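Local coordinates for protein UL37 (Suid herpesvirus 1, PDB 4K70) that is an inner tegument protein of the herpesvirus particle with a role in controlling viral trafficking, represented here by its N-terminal half, at residues A76-L80 / W472-R476; A215-A219 / L231-F235; L358-L364 / V412-L416. One frame throughout, in Å; residues are numbered along the deposited sequence.

Contact 1: residues A76-L80 / W472-R476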
ATOM      1  N   ALA A  76      25.153   6.952   3.696  1.00 26.79           N
ATOM      2  CA  ALA A  76      24.666   6.823   5.073  1.00 31.68           C
ATOM      3  C   ALA A  76      23.144   6.726   5.119  1.00 31.39           C
ATOM      4  O   ALA A  76      22.578   6.003   5.931  1.00 34.06           O
ATOM      5  CB  ALA A  76      25.145   8.006   5.918  1.00 30.15           C
ATOM      6  N   LEU A  77      22.481   7.464   4.240  1.00 25.90           N
ATOM      7  CA  LEU A  77      21.025   7.471   4.204  1.00 27.42           C
ATOM      8  C   LEU A  77      20.462   6.204   3.571  1.00 27.12           C
ATOM      9  O   LEU A  77      19.316   5.832   3.831  1.00 27.53           O
ATOM     10  CB  LEU A  77      20.525   8.695   3.434  1.00 26.99           C
ATOM     11  CG  LEU A  77      20.133   9.981   4.160  1.00 32.05           C
ATOM     12  CD1 LEU A  77      20.708  10.046   5.560  1.00 33.36           C
ATOM     13  CD2 LEU A  77      20.563  11.191   3.336  1.00 27.10           C
ATOM     14  N   TRP A  78      21.272   5.537   2.754  1.00 25.56           N
ATOM     15  CA  TRP A  78      20.785   4.441   1.907  1.00 29.20           C
ATOM     16  C   TRP A  78      20.228   3.265   2.703  1.00 30.29           C
ATOM     17  O   TRP A  78      19.232   2.642   2.315  1.00 25.98           O
ATOM     18  CB  TRP A  78      21.914   3.925   1.020  1.00 25.81           C
ATOM     19  CG  TRP A  78      21.476   3.375  -0.314  1.00 27.07           C
ATOM     20  CD1 TRP A  78      20.648   2.311  -0.542  1.00 26.38           C
ATOM     21  CD2 TRP A  78      21.880   3.852  -1.610  1.00 29.52           C
ATOM     22  NE1 TRP A  78      20.503   2.104  -1.904  1.00 30.34           N
ATOM     23  CE2 TRP A  78      21.255   3.034  -2.576  1.00 31.14           C
ATOM     24  CE3 TRP A  78      22.718   4.889  -2.043  1.00 30.48           C
ATOM     25  CZ2 TRP A  78      21.433   3.228  -3.950  1.00 30.50           C
ATOM     26  CZ3 TRP A  78      22.896   5.078  -3.413  1.00 28.92           C
ATOM     27  CH2 TRP A  78      22.258   4.249  -4.346  1.00 27.63           C
ATOM     28  N   ARG A  79      20.894   2.926   3.800  1.00 30.32           N
ATOM     29  CA  ARG A  79      20.469   1.778   4.594  1.00 27.31           C
ATOM     30  C   ARG A  79      19.795   2.229   5.878  1.00 30.43           C
ATOM     31  O   ARG A  79      19.879   1.561   6.901  1.00 35.00           O
ATOM     32  CB  ARG A  79      21.649   0.849   4.886  1.00 36.74           C
ATOM     33  CG  ARG A  79      22.144   0.059   3.676  1.00 34.40           C
ATOM     34  CD  ARG A  79      23.599  -0.395   3.845  1.00 43.03           C
ATOM     35  NE  ARG A  79      24.533   0.730   3.793  1.00 43.28           N
ATOM     36  CZ  ARG A  79      25.554   0.831   2.942  1.00 47.90           C
ATOM     37  NH1 ARG A  79      25.801  -0.138   2.068  1.00 49.17           N
ATOM     38  NH2 ARG A  79      26.339   1.906   2.969  1.00 45.31           N
ATOM     39  N   LEU A  80      19.099   3.356   5.812  1.00 28.69           N
ATOM     40  CA  LEU A  80      18.508   3.964   6.997  1.00 28.14           C
ATOM     41  C   LEU A  80      17.217   3.261   7.453  1.00 31.37           C
ATOM     42  O   LEU A  80      16.327   2.987   6.651  1.00 30.08           O
ATOM     43  CB  LEU A  80      18.250   5.448   6.725  1.00 28.90           C
ATOM     44  CG  LEU A  80      17.985   6.356   7.918  1.00 33.19           C
ATOM     45  CD1 LEU A  80      19.219   6.396   8.801  1.00 29.74           C
ATOM     46  CD2 LEU A  80      17.603   7.746   7.438  1.00 30.59           C
ATOM     47  N   TRP A 472      27.800  -3.970  -4.923  1.00 46.35           N
ATOM     48  CA  TRP A 472      26.773  -3.663  -3.941  1.00 44.83           C
ATOM     49  C   TRP A 472      25.424  -3.366  -4.596  1.00 44.63           C
ATOM     50  O   TRP A 472      24.396  -3.913  -4.207  1.00 42.55           O
ATOM     51  CB  TRP A 472      27.210  -2.470  -3.103  1.00 44.43           C
ATOM     52  CG  TRP A 472      26.223  -2.111  -2.064  1.00 45.40           C
ATOM     53  CD1 TRP A 472      25.822  -2.884  -1.013  1.00 45.93           C
ATOM     54  CD2 TRP A 472      25.505  -0.880  -1.958  1.00 42.05           C
ATOM     55  NE1 TRP A 472      24.890  -2.209  -0.260  1.00 44.92           N
ATOM     56  CE2 TRP A 472      24.680  -0.977  -0.816  1.00 45.88           C
ATOM     57  CE3 TRP A 472      25.482   0.295  -2.712  1.00 44.31           C
ATOM     58  CZ2 TRP A 472      23.841   0.058  -0.415  1.00 43.05           C
ATOM     59  CZ3 TRP A 472      24.653   1.321  -2.311  1.00 42.56           C
ATOM     60  CH2 TRP A 472      23.838   1.195  -1.172  1.00 41.68           C
ATOM     61  N   LEU A 473      25.441  -2.495  -5.596  1.00 43.88           N
ATOM     62  CA  LEU A 473      24.217  -2.058  -6.251  1.00 44.17           C
ATOM     63  C   LEU A 473      23.549  -3.185  -7.023  1.00 49.46           C
ATOM     64  O   LEU A 473      22.322  -3.222  -7.145  1.00 48.50           O
ATOM     65  CB  LEU A 473      24.516  -0.911  -7.208  1.00 43.40           C
ATOM     66  CG  LEU A 473      24.994   0.406  -6.606  1.00 46.70           C
ATOM     67  CD1 LEU A 473      25.444   1.344  -7.715  1.00 40.30           C
ATOM     68  CD2 LEU A 473      23.881   1.030  -5.793  1.00 45.60           C
ATOM     69  N   ALA A 474      24.361  -4.089  -7.564  1.00 48.69           N
ATOM     70  CA  ALA A 474      23.846  -5.223  -8.320  1.00 44.68           C
ATOM     71  C   ALA A 474      23.162  -6.206  -7.380  1.00 48.27           C
ATOM     72  O   ALA A 474      22.100  -6.741  -7.690  1.00 43.69           O
ATOM     73  CB  ALA A 474      24.966  -5.903  -9.081  1.00 48.02           C
ATOM     74  N   PHE A 475      23.770  -6.427  -6.220  1.00 48.99           N
ATOM     75  CA  PHE A 475      23.172  -7.293  -5.219  1.00 45.57           C
ATOM     76  C   PHE A 475      21.830  -6.727  -4.777  1.00 48.29           C
ATOM     77  O   PHE A 475      20.840  -7.450  -4.698  1.00 47.91           O
ATOM     78  CB  PHE A 475      24.098  -7.448  -4.021  1.00 46.30           C
ATOM     79  CG  PHE A 475      23.457  -8.121  -2.852  1.00 52.13           C
ATOM     80  CD1 PHE A 475      23.189  -9.479  -2.880  1.00 52.55           C
ATOM     81  CD2 PHE A 475      23.121  -7.396  -1.718  1.00 54.41           C
ATOM     82  CE1 PHE A 475      22.594 -10.104  -1.799  1.00 56.12           C
ATOM     83  CE2 PHE A 475      22.527  -8.010  -0.638  1.00 52.78           C
ATOM     84  CZ  PHE A 475      22.263  -9.368  -0.677  1.00 53.72           C
ATOM     85  N   ARG A 476      21.796  -5.425  -4.510  1.00 46.75           N
ATOM     86  CA  ARG A 476      20.555  -4.783  -4.095  1.00 45.51           C
ATOM     87  C   ARG A 476      19.478  -4.856  -5.180  1.00 44.92           C
ATOM     88  O   ARG A 476      18.325  -5.161  -4.887  1.00 45.58           O
ATOM     89  CB  ARG A 476      20.803  -3.340  -3.633  1.00 39.74           C
ATOM     90  CG  ARG A 476      21.412  -3.270  -2.236  1.00 41.08           C
ATOM     91  CD  ARG A 476      21.462  -1.860  -1.673  1.00 36.03           C
ATOM     92  NE  ARG A 476      20.142  -1.287  -1.407  1.00 37.09           N
ATOM     93  CZ  ARG A 476      19.561  -1.269  -0.212  1.00 34.91           C
ATOM     94  NH1 ARG A 476      20.173  -1.814   0.828  1.00 37.13           N
ATOM     95  NH2 ARG A 476      18.360  -0.715  -0.059  1.00 30.53           N
TER
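A T-shaped tryptophan pair joins the end of helix 63-78 to helix 464-481, close to the C-terminus of this largely helical half of UL37. The backbones stay well apart, 11.0 Å between Trp-78 CA and Leu-473 CA, so long side chains must span the gap. Leu-77 is out of reach of segment 472-476 and packs on Phe-176 and Leu-94 of two other helices, while its O takes a hydrogen bond from Leu-80 N (3.2 Å). Trp-78 points at the partner helix and presents a face of its indole to the edge of Trp-472: the planes stand at 69°, and Trp-78 CG lies 3.3 Å from Trp-472 CH2. Leu-473 CD2 packs against the benzo end of the same ring, 3.8 Å from Trp-78 CZ2. The guanidinium of Arg-476 turns a face toward Trp-78 CD1. Its NE and the indole NE1 are both donors and do not bond each other; both bond to Asp-173 OD2, and Arg-476 NH2 forms a further salt bridge with Asp-175. This shared carboxylate explains how two donor groups can sit side by side in a buried place. Arg-79 starts out sideways, but its end reaches the second indole and lays a guanidinium face over Trp-472 CH2; it also makes a cation-pi contact with Phe-30. The aliphatic part of Arg-79 meets the other arginine, with CG 3.9 Å from Arg-476 NH1. The closest approach of Arg-79 to Trp-472 is NH1 to CZ2, at 3.2 Å.

Contact 2: residues A215-A219 / L231-F235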
ATOM      1  N   ALA A 215     -25.424   1.471   4.001  1.00 26.84           N
ATOM      2  CA  ALA A 215     -25.123   2.063   5.310  1.00 30.79           C
ATOM      3  C   ALA A 215     -24.676   0.996   6.295  1.00 28.32           C
ATOM      4  O   ALA A 215     -23.735   1.210   7.064  1.00 28.44           O
ATOM      5  CB  ALA A 215     -26.329   2.813   5.860  1.00 27.00           C
ATOM      6  N   LEU A 216     -25.346  -0.154   6.265  1.00 24.85           N
ATOM      7  CA  LEU A 216     -24.972  -1.260   7.134  1.00 27.78           C
ATOM      8  C   LEU A 216     -23.595  -1.798   6.801  1.00 26.75           C
ATOM      9  O   LEU A 216     -22.817  -2.098   7.705  1.00 27.86           O
ATOM     10  CB  LEU A 216     -26.007  -2.382   7.092  1.00 25.84           C
ATOM     11  CG  LEU A 216     -27.370  -1.992   7.666  1.00 28.23           C
ATOM     12  CD1 LEU A 216     -28.317  -3.205   7.714  1.00 24.25           C
ATOM     13  CD2 LEU A 216     -27.183  -1.380   9.045  1.00 28.01           C
ATOM     14  N   THR A 217     -23.275  -1.925   5.516  1.00 27.55           N
ATOM     15  CA  THR A 217     -21.919  -2.356   5.161  1.00 28.79           C
ATOM     16  C   THR A 217     -20.869  -1.382   5.718  1.00 26.90           C
ATOM     17  O   THR A 217     -19.788  -1.793   6.152  1.00 25.96           O
ATOM     18  CB  THR A 217     -21.709  -2.550   3.635  1.00 27.58           C
ATOM     19  OG1 THR A 217     -21.684  -1.274   2.973  1.00 24.52           O
ATOM     20  CG2 THR A 217     -22.798  -3.456   3.023  1.00 20.94           C
ATOM     21  N   ILE A 218     -21.197  -0.095   5.717  1.00 25.36           N
ATOM     22  CA  ILE A 218     -20.266   0.919   6.204  1.00 26.17           C
ATOM     23  C   ILE A 218     -20.120   0.810   7.727  1.00 29.05           C
ATOM     24  O   ILE A 218     -19.010   0.851   8.269  1.00 27.68           O
ATOM     25  CB  ILE A 218     -20.723   2.336   5.826  1.00 23.20           C
ATOM     26  CG1 ILE A 218     -20.636   2.529   4.308  1.00 27.07           C
ATOM     27  CG2 ILE A 218     -19.863   3.392   6.538  1.00 25.03           C
ATOM     28  CD1 ILE A 218     -21.434   3.723   3.793  1.00 25.41           C
ATOM     29  N   ALA A 219     -21.243   0.665   8.414  1.00 26.05           N
ATOM     30  CA  ALA A 219     -21.213   0.523   9.866  1.00 28.51           C
ATOM     31  C   ALA A 219     -20.355  -0.679  10.240  1.00 31.37           C
ATOM     32  O   ALA A 219     -19.515  -0.596  11.138  1.00 29.31           O
ATOM     33  CB  ALA A 219     -22.623   0.386  10.423  1.00 24.91           C
ATOM     34  N   LEU A 231     -23.959   8.842  10.000  1.00 38.91           N
ATOM     35  CA  LEU A 231     -24.255   7.498   9.503  1.00 36.98           C
ATOM     36  C   LEU A 231     -25.564   6.996  10.097  1.00 38.09           C
ATOM     37  O   LEU A 231     -26.401   6.420   9.401  1.00 33.89           O
ATOM     38  CB  LEU A 231     -23.134   6.526   9.878  1.00 32.30           C
ATOM     39  CG  LEU A 231     -23.348   5.062   9.487  1.00 34.91           C
ATOM     40  CD1 LEU A 231     -23.494   4.907   7.955  1.00 26.87           C
ATOM     41  CD2 LEU A 231     -22.216   4.203  10.011  1.00 30.17           C
ATOM     42  N   ARG A 232     -25.721   7.208  11.400  1.00 39.02           N
ATOM     43  CA  ARG A 232     -26.924   6.802  12.114  1.00 39.34           C
ATOM     44  C   ARG A 232     -28.185   7.434  11.509  1.00 37.98           C
ATOM     45  O   ARG A 232     -29.172   6.740  11.258  1.00 35.18           O
ATOM     46  CB  ARG A 232     -26.781   7.155  13.596  1.00 38.69           C
ATOM     47  CG  ARG A 232     -27.913   6.687  14.469  1.00 45.86           C
ATOM     48  CD  ARG A 232     -27.610   6.969  15.939  1.00 48.26           C
ATOM     49  NE  ARG A 232     -27.222   5.755  16.655  1.00 51.18           N
ATOM     50  CZ  ARG A 232     -28.028   5.078  17.469  1.00 54.61           C
ATOM     51  NH1 ARG A 232     -29.271   5.497  17.686  1.00 53.71           N
ATOM     52  NH2 ARG A 232     -27.587   3.986  18.079  1.00 56.92           N
ATOM     53  N   GLU A 233     -28.138   8.742  11.258  1.00 36.34           N
ATOM     54  CA  GLU A 233     -29.263   9.462  10.659  1.00 36.70           C
ATOM     55  C   GLU A 233     -29.539   8.999   9.239  1.00 35.74           C
ATOM     56  O   GLU A 233     -30.685   8.962   8.786  1.00 36.32           O
ATOM     57  CB  GLU A 233     -28.979  10.964  10.597  1.00 40.32           C
ATOM     58  CG  GLU A 233     -28.705  11.623  11.926  1.00 49.18           C
ATOM     59  CD  GLU A 233     -28.240  13.054  11.744  1.00 58.37           C
ATOM     60  OE1 GLU A 233     -27.660  13.626  12.694  1.00 63.95           O
ATOM     61  OE2 GLU A 233     -28.453  13.599  10.638  1.00 59.56           O
ATOM     62  N   GLN A 234     -28.484   8.683   8.512  1.00 33.33           N
ATOM     63  CA  GLN A 234     -28.664   8.336   7.115  1.00 34.32           C
ATOM     64  C   GLN A 234     -29.226   6.932   6.961  1.00 30.19           C
ATOM     65  O   GLN A 234     -30.030   6.684   6.072  1.00 35.82           O
ATOM     66  CB  GLN A 234     -27.366   8.503   6.337  1.00 33.09           C
ATOM     67  CG  GLN A 234     -27.150   9.913   5.836  1.00 39.29           C
ATOM     68  CD  GLN A 234     -25.785  10.089   5.214  1.00 40.16           C
ATOM     69  OE1 GLN A 234     -25.666  10.481   4.058  1.00 44.63           O
ATOM     70  NE2 GLN A 234     -24.743   9.800   5.984  1.00 42.89           N
ATOM     71  N   PHE A 235     -28.817   6.012   7.826  1.00 32.33           N
ATOM     72  CA  PHE A 235     -29.456   4.704   7.811  1.00 31.59           C
ATOM     73  C   PHE A 235     -30.937   4.792   8.178  1.00 33.88           C
ATOM     74  O   PHE A 235     -31.787   4.192   7.516  1.00 34.58           O
ATOM     75  CB  PHE A 235     -28.769   3.711   8.734  1.00 27.93           C
ATOM     76  CG  PHE A 235     -29.522   2.418   8.862  1.00 28.04           C
ATOM     77  CD1 PHE A 235     -29.463   1.470   7.858  1.00 26.85           C
ATOM     78  CD2 PHE A 235     -30.318   2.168   9.972  1.00 31.95           C
ATOM     79  CE1 PHE A 235     -30.174   0.281   7.965  1.00 29.97           C
ATOM     80  CE2 PHE A 235     -31.028   0.988  10.083  1.00 31.30           C
ATOM     81  CZ  PHE A 235     -30.954   0.042   9.079  1.00 31.51           C
TER
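Segments 215-219 and 231-235 are each a helical turn, within helices 208-223 and 229-240, and they run nearly antiparallel: their directions differ by 154° and their axes approach to 10.2 Å. With just 11 residues between them, they form an alpha-alpha hairpin. The backbones come closest where Ala-215 faces Phe-235, CA to CA 5.7 Å, a spacing made possible by the small alanine side chain. Ala-215 CB touches Phe-235 CB at 3.9 Å and lies near the plane of the phenyl ring, at its edge. One face of that ring is covered by Leu-216: its CD2 is 4.0 Å from the ring centroid of Phe-235 and 28° off the normal, a CH-pi contact. One turn back along the second helix, Leu-231 fits between Ala-215, Ile-218 and Ala-219. Both its methyls lie near Ile-218 CG2, while Leu-231 CD1 meets Ala-215 CB (4.1 Å) and Leu-231 CD2 meets Ala-219 CB (3.9 Å). Arg-232 points away from the first helix and forms a salt bridge with Asp-273. Helix 191-201 packs on Ala-215 and Ile-218, and helix 260-271 on Leu-216 and Phe-235, placing the hairpin within a larger helical bundle. All six touching residues are buried, and their side-chain contacts are apolar, aliphatic groups against one another and against the ring. Ala-219 N bonds to Ala-215 O, and Phe-235 N to Leu-231 O (2.9 Å each), so between these two segments cohesion rests on apolar packing and the burial of nonpolar surface.

Contact 3: residues L358-L364 / V412-L416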
ATOM      1  N   LEU A 358     -18.884 -21.250  -4.328  1.00 21.09           N
ATOM      2  CA  LEU A 358     -17.914 -22.339  -4.444  1.00 22.85           C
ATOM      3  C   LEU A 358     -18.422 -23.617  -3.758  1.00 27.51           C
ATOM      4  O   LEU A 358     -18.022 -24.728  -4.110  1.00 29.89           O
ATOM      5  CB  LEU A 358     -16.542 -21.938  -3.893  1.00 24.22           C
ATOM      6  CG  LEU A 358     -15.767 -20.933  -4.754  1.00 28.97           C
ATOM      7  CD1 LEU A 358     -14.372 -20.654  -4.165  1.00 27.49           C
ATOM      8  CD2 LEU A 358     -15.679 -21.426  -6.179  1.00 22.74           C
ATOM      9  N   ASP A 359     -19.311 -23.456  -2.787  1.00 26.90           N
ATOM     10  CA  ASP A 359     -19.900 -24.618  -2.138  1.00 31.94           C
ATOM     11  C   ASP A 359     -20.788 -25.409  -3.106  1.00 31.29           C
ATOM     12  O   ASP A 359     -21.239 -26.494  -2.779  1.00 34.47           O
ATOM     13  CB  ASP A 359     -20.684 -24.223  -0.880  1.00 30.52           C
ATOM     14  CG  ASP A 359     -19.786 -24.065   0.357  1.00 44.29           C
ATOM     15  OD1 ASP A 359     -18.622 -24.542   0.335  1.00 44.50           O
ATOM     16  OD2 ASP A 359     -20.253 -23.472   1.360  1.00 40.14           O
ATOM     17  N   ARG A 360     -21.034 -24.872  -4.298  1.00 30.48           N
ATOM     18  CA  ARG A 360     -21.879 -25.565  -5.270  1.00 27.02           C
ATOM     19  C   ARG A 360     -21.100 -26.139  -6.429  1.00 28.65           C
ATOM     20  O   ARG A 360     -21.655 -26.875  -7.245  1.00 28.50           O
ATOM     21  CB  ARG A 360     -22.981 -24.653  -5.786  1.00 28.74           C
ATOM     22  CG  ARG A 360     -23.961 -24.327  -4.715  1.00 36.57           C
ATOM     23  CD  ARG A 360     -25.054 -23.404  -5.182  1.00 39.07           C
ATOM     24  NE  ARG A 360     -25.932 -23.128  -4.050  1.00 43.99           N
ATOM     25  CZ  ARG A 360     -27.140 -23.655  -3.900  1.00 42.30           C
ATOM     26  NH1 ARG A 360     -27.631 -24.458  -4.841  1.00 38.77           N
ATOM     27  NH2 ARG A 360     -27.860 -23.359  -2.819  1.00 43.08           N
ATOM     28  N   ALA A 361     -19.817 -25.806  -6.495  1.00 24.01           N
ATOM     29  CA  ALA A 361     -18.937 -26.321  -7.538  1.00 30.42           C
ATOM     30  C   ALA A 361     -18.801 -27.839  -7.405  1.00 26.28           C
ATOM     31  O   ALA A 361     -18.947 -28.371  -6.305  1.00 27.64           O
ATOM     32  CB  ALA A 361     -17.565 -25.642  -7.440  1.00 24.29           C
ATOM     33  N   PRO A 362     -18.495 -28.545  -8.510  1.00 27.23           N
ATOM     34  CA  PRO A 362     -18.195 -28.045  -9.857  1.00 26.96           C
ATOM     35  C   PRO A 362     -19.401 -27.606 -10.686  1.00 28.08           C
ATOM     36  O   PRO A 362     -19.206 -26.841 -11.622  1.00 26.11           O
ATOM     37  CB  PRO A 362     -17.538 -29.257 -10.533  1.00 28.78           C
ATOM     38  CG  PRO A 362     -18.136 -30.433  -9.836  1.00 28.75           C
ATOM     39  CD  PRO A 362     -18.239 -29.996  -8.402  1.00 26.30           C
ATOM     40  N   ARG A 363     -20.612 -28.062 -10.374  1.00 26.62           N
ATOM     41  CA  ARG A 363     -21.732 -27.780 -11.272  1.00 29.77           C
ATOM     42  C   ARG A 363     -22.353 -26.413 -11.010  1.00 30.20           C
ATOM     43  O   ARG A 363     -23.295 -26.267 -10.230  1.00 30.28           O
ATOM     44  CB  ARG A 363     -22.780 -28.891 -11.256  1.00 29.42           C
ATOM     45  CG  ARG A 363     -22.222 -30.259 -11.633  1.00 33.82           C
ATOM     46  CD  ARG A 363     -23.296 -31.351 -11.580  1.00 31.38           C
ATOM     47  NE  ARG A 363     -24.304 -31.148 -12.606  1.00 35.32           N
ATOM     48  CZ  ARG A 363     -24.231 -31.677 -13.819  1.00 32.64           C
ATOM     49  NH1 ARG A 363     -23.206 -32.458 -14.133  1.00 32.25           N
ATOM     50  NH2 ARG A 363     -25.189 -31.447 -14.703  1.00 34.28           N
ATOM     51  N   LEU A 364     -21.798 -25.414 -11.686  1.00 28.10           N
ATOM     52  CA  LEU A 364     -22.278 -24.046 -11.601  1.00 29.66           C
ATOM     53  C   LEU A 364     -22.975 -23.664 -12.894  1.00 29.32           C
ATOM     54  O   LEU A 364     -22.578 -24.109 -13.959  1.00 31.86           O
ATOM     55  CB  LEU A 364     -21.097 -23.108 -11.391  1.00 22.54           C
ATOM     56  CG  LEU A 364     -20.341 -23.279 -10.073  1.00 25.51           C
ATOM     57  CD1 LEU A 364     -19.263 -22.204  -9.960  1.00 19.92           C
ATOM     58  CD2 LEU A 364     -21.304 -23.215  -8.897  1.00 20.83           C
ATOM     59  N   VAL A 412     -11.072 -25.024  -8.674  1.00 28.41           N
ATOM     60  CA  VAL A 412     -12.388 -24.506  -9.060  1.00 28.67           C
ATOM     61  C   VAL A 412     -12.354 -23.542 -10.244  1.00 26.67           C
ATOM     62  O   VAL A 412     -13.387 -22.975 -10.607  1.00 26.28           O
ATOM     63  CB  VAL A 412     -13.116 -23.795  -7.885  1.00 27.76           C
ATOM     64  CG1 VAL A 412     -13.606 -24.814  -6.850  1.00 28.43           C
ATOM     65  CG2 VAL A 412     -12.220 -22.730  -7.251  1.00 26.05           C
ATOM     66  N   THR A 413     -11.188 -23.332 -10.849  1.00 27.22           N
ATOM     67  CA  THR A 413     -11.138 -22.348 -11.921  1.00 25.56           C
ATOM     68  C   THR A 413     -11.925 -22.851 -13.128  1.00 28.00           C
ATOM     69  O   THR A 413     -12.705 -22.102 -13.703  1.00 27.06           O
ATOM     70  CB  THR A 413      -9.689 -21.887 -12.305  1.00 28.82           C
ATOM     71  OG1 THR A 413      -8.893 -23.015 -12.678  1.00 36.85           O
ATOM     72  CG2 THR A 413      -9.022 -21.176 -11.141  1.00 28.26           C
ATOM     73  N   ALA A 414     -11.748 -24.119 -13.486  1.00 25.54           N
ATOM     74  CA  ALA A 414     -12.544 -24.706 -14.580  1.00 29.51           C
ATOM     75  C   ALA A 414     -14.034 -24.541 -14.302  1.00 26.34           C
ATOM     76  O   ALA A 414     -14.775 -24.097 -15.168  1.00 28.80           O
ATOM     77  CB  ALA A 414     -12.193 -26.181 -14.792  1.00 27.35           C
ATOM     78  N   ALA A 415     -14.460 -24.858 -13.078  1.00 25.58           N
ATOM     79  CA  ALA A 415     -15.875 -24.774 -12.717  1.00 23.72           C
ATOM     80  C   ALA A 415     -16.408 -23.352 -12.793  1.00 27.69           C
ATOM     81  O   ALA A 415     -17.583 -23.132 -13.078  1.00 29.45           O
ATOM     82  CB  ALA A 415     -16.110 -25.355 -11.320  1.00 25.58           C
ATOM     83  N   LEU A 416     -15.532 -22.391 -12.528  1.00 24.75           N
ATOM     84  CA  LEU A 416     -15.871 -20.978 -12.609  1.00 26.94           C
ATOM     85  C   LEU A 416     -15.880 -20.468 -14.066  1.00 26.83           C
ATOM     86  O   LEU A 416     -16.239 -19.317 -14.331  1.00 26.31           O
ATOM     87  CB  LEU A 416     -14.881 -20.170 -11.760  1.00 24.21           C
ATOM     88  CG  LEU A 416     -15.071 -20.272 -10.248  1.00 24.51           C
ATOM     89  CD1 LEU A 416     -13.995 -19.482  -9.524  1.00 24.26           C
ATOM     90  CD2 LEU A 416     -16.455 -19.764  -9.852  1.00 24.57           C
TER
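Two interhelical loops meet here, one of them built from a type I beta turn (Leu-358 to Ala-361), a cis peptide before Pro-362 and an inverse gamma turn centred on Arg-363. The first turn carries Asp-359, a calcium ligand of this protein, although no ion is bound there in this model; its side chain takes no part in the contact. The turns bring Leu-358, Ala-361, Pro-362 and Leu-364 against segment 412-416, whose residues 413-415 have helical backbone angles. Ala-415 faces the cis-proline, its CB 3.4 Å from Pro-362 O and 4.2 Å from Ala-361 CB. Leu-358 CD2 reaches Val-412 CG2 at 3.8 Å, and Val-412 CG1 lies 4.1 Å from Ala-361 CB. The CB of Leu-416 starts away, but the side chain curls back until CD2 is 3.7 Å from Leu-364 CD1. Van der Waals contacts, mostly of methyl groups with each other and with two backbone carbonyls, join the loops over a partly buried patch. The first loop links helix 347-358 to helix 366-385, and the second lies between helices 405-409 and 422-431; helix 366-385 borders both, with Arg-369 against Leu-364 and Cys-373 against Leu-416.

The three contacts share no helix and lie far apart, with nearest atoms about 35 Å apart for contacts 1 and 2, about 32 Å for 1 and 3 and about 20 Å for 2 and 3. Contact 1 joins parts of the chain nearly 400 residues apart, with the other two between its segments in sequence; contact 2 is a local hairpin. All touching residues of contacts 1 and 2 are buried, whereas contact 3 is partly open to solvent. Aromatic and arginine side chains bridge widely spaced backbones in contact 1; two alanines let the helices of contact 2 come close, with leucines, an isoleucine and a phenylalanine filling the interface; leucine, valine, alanine and proline side chains join the loops of contact 3.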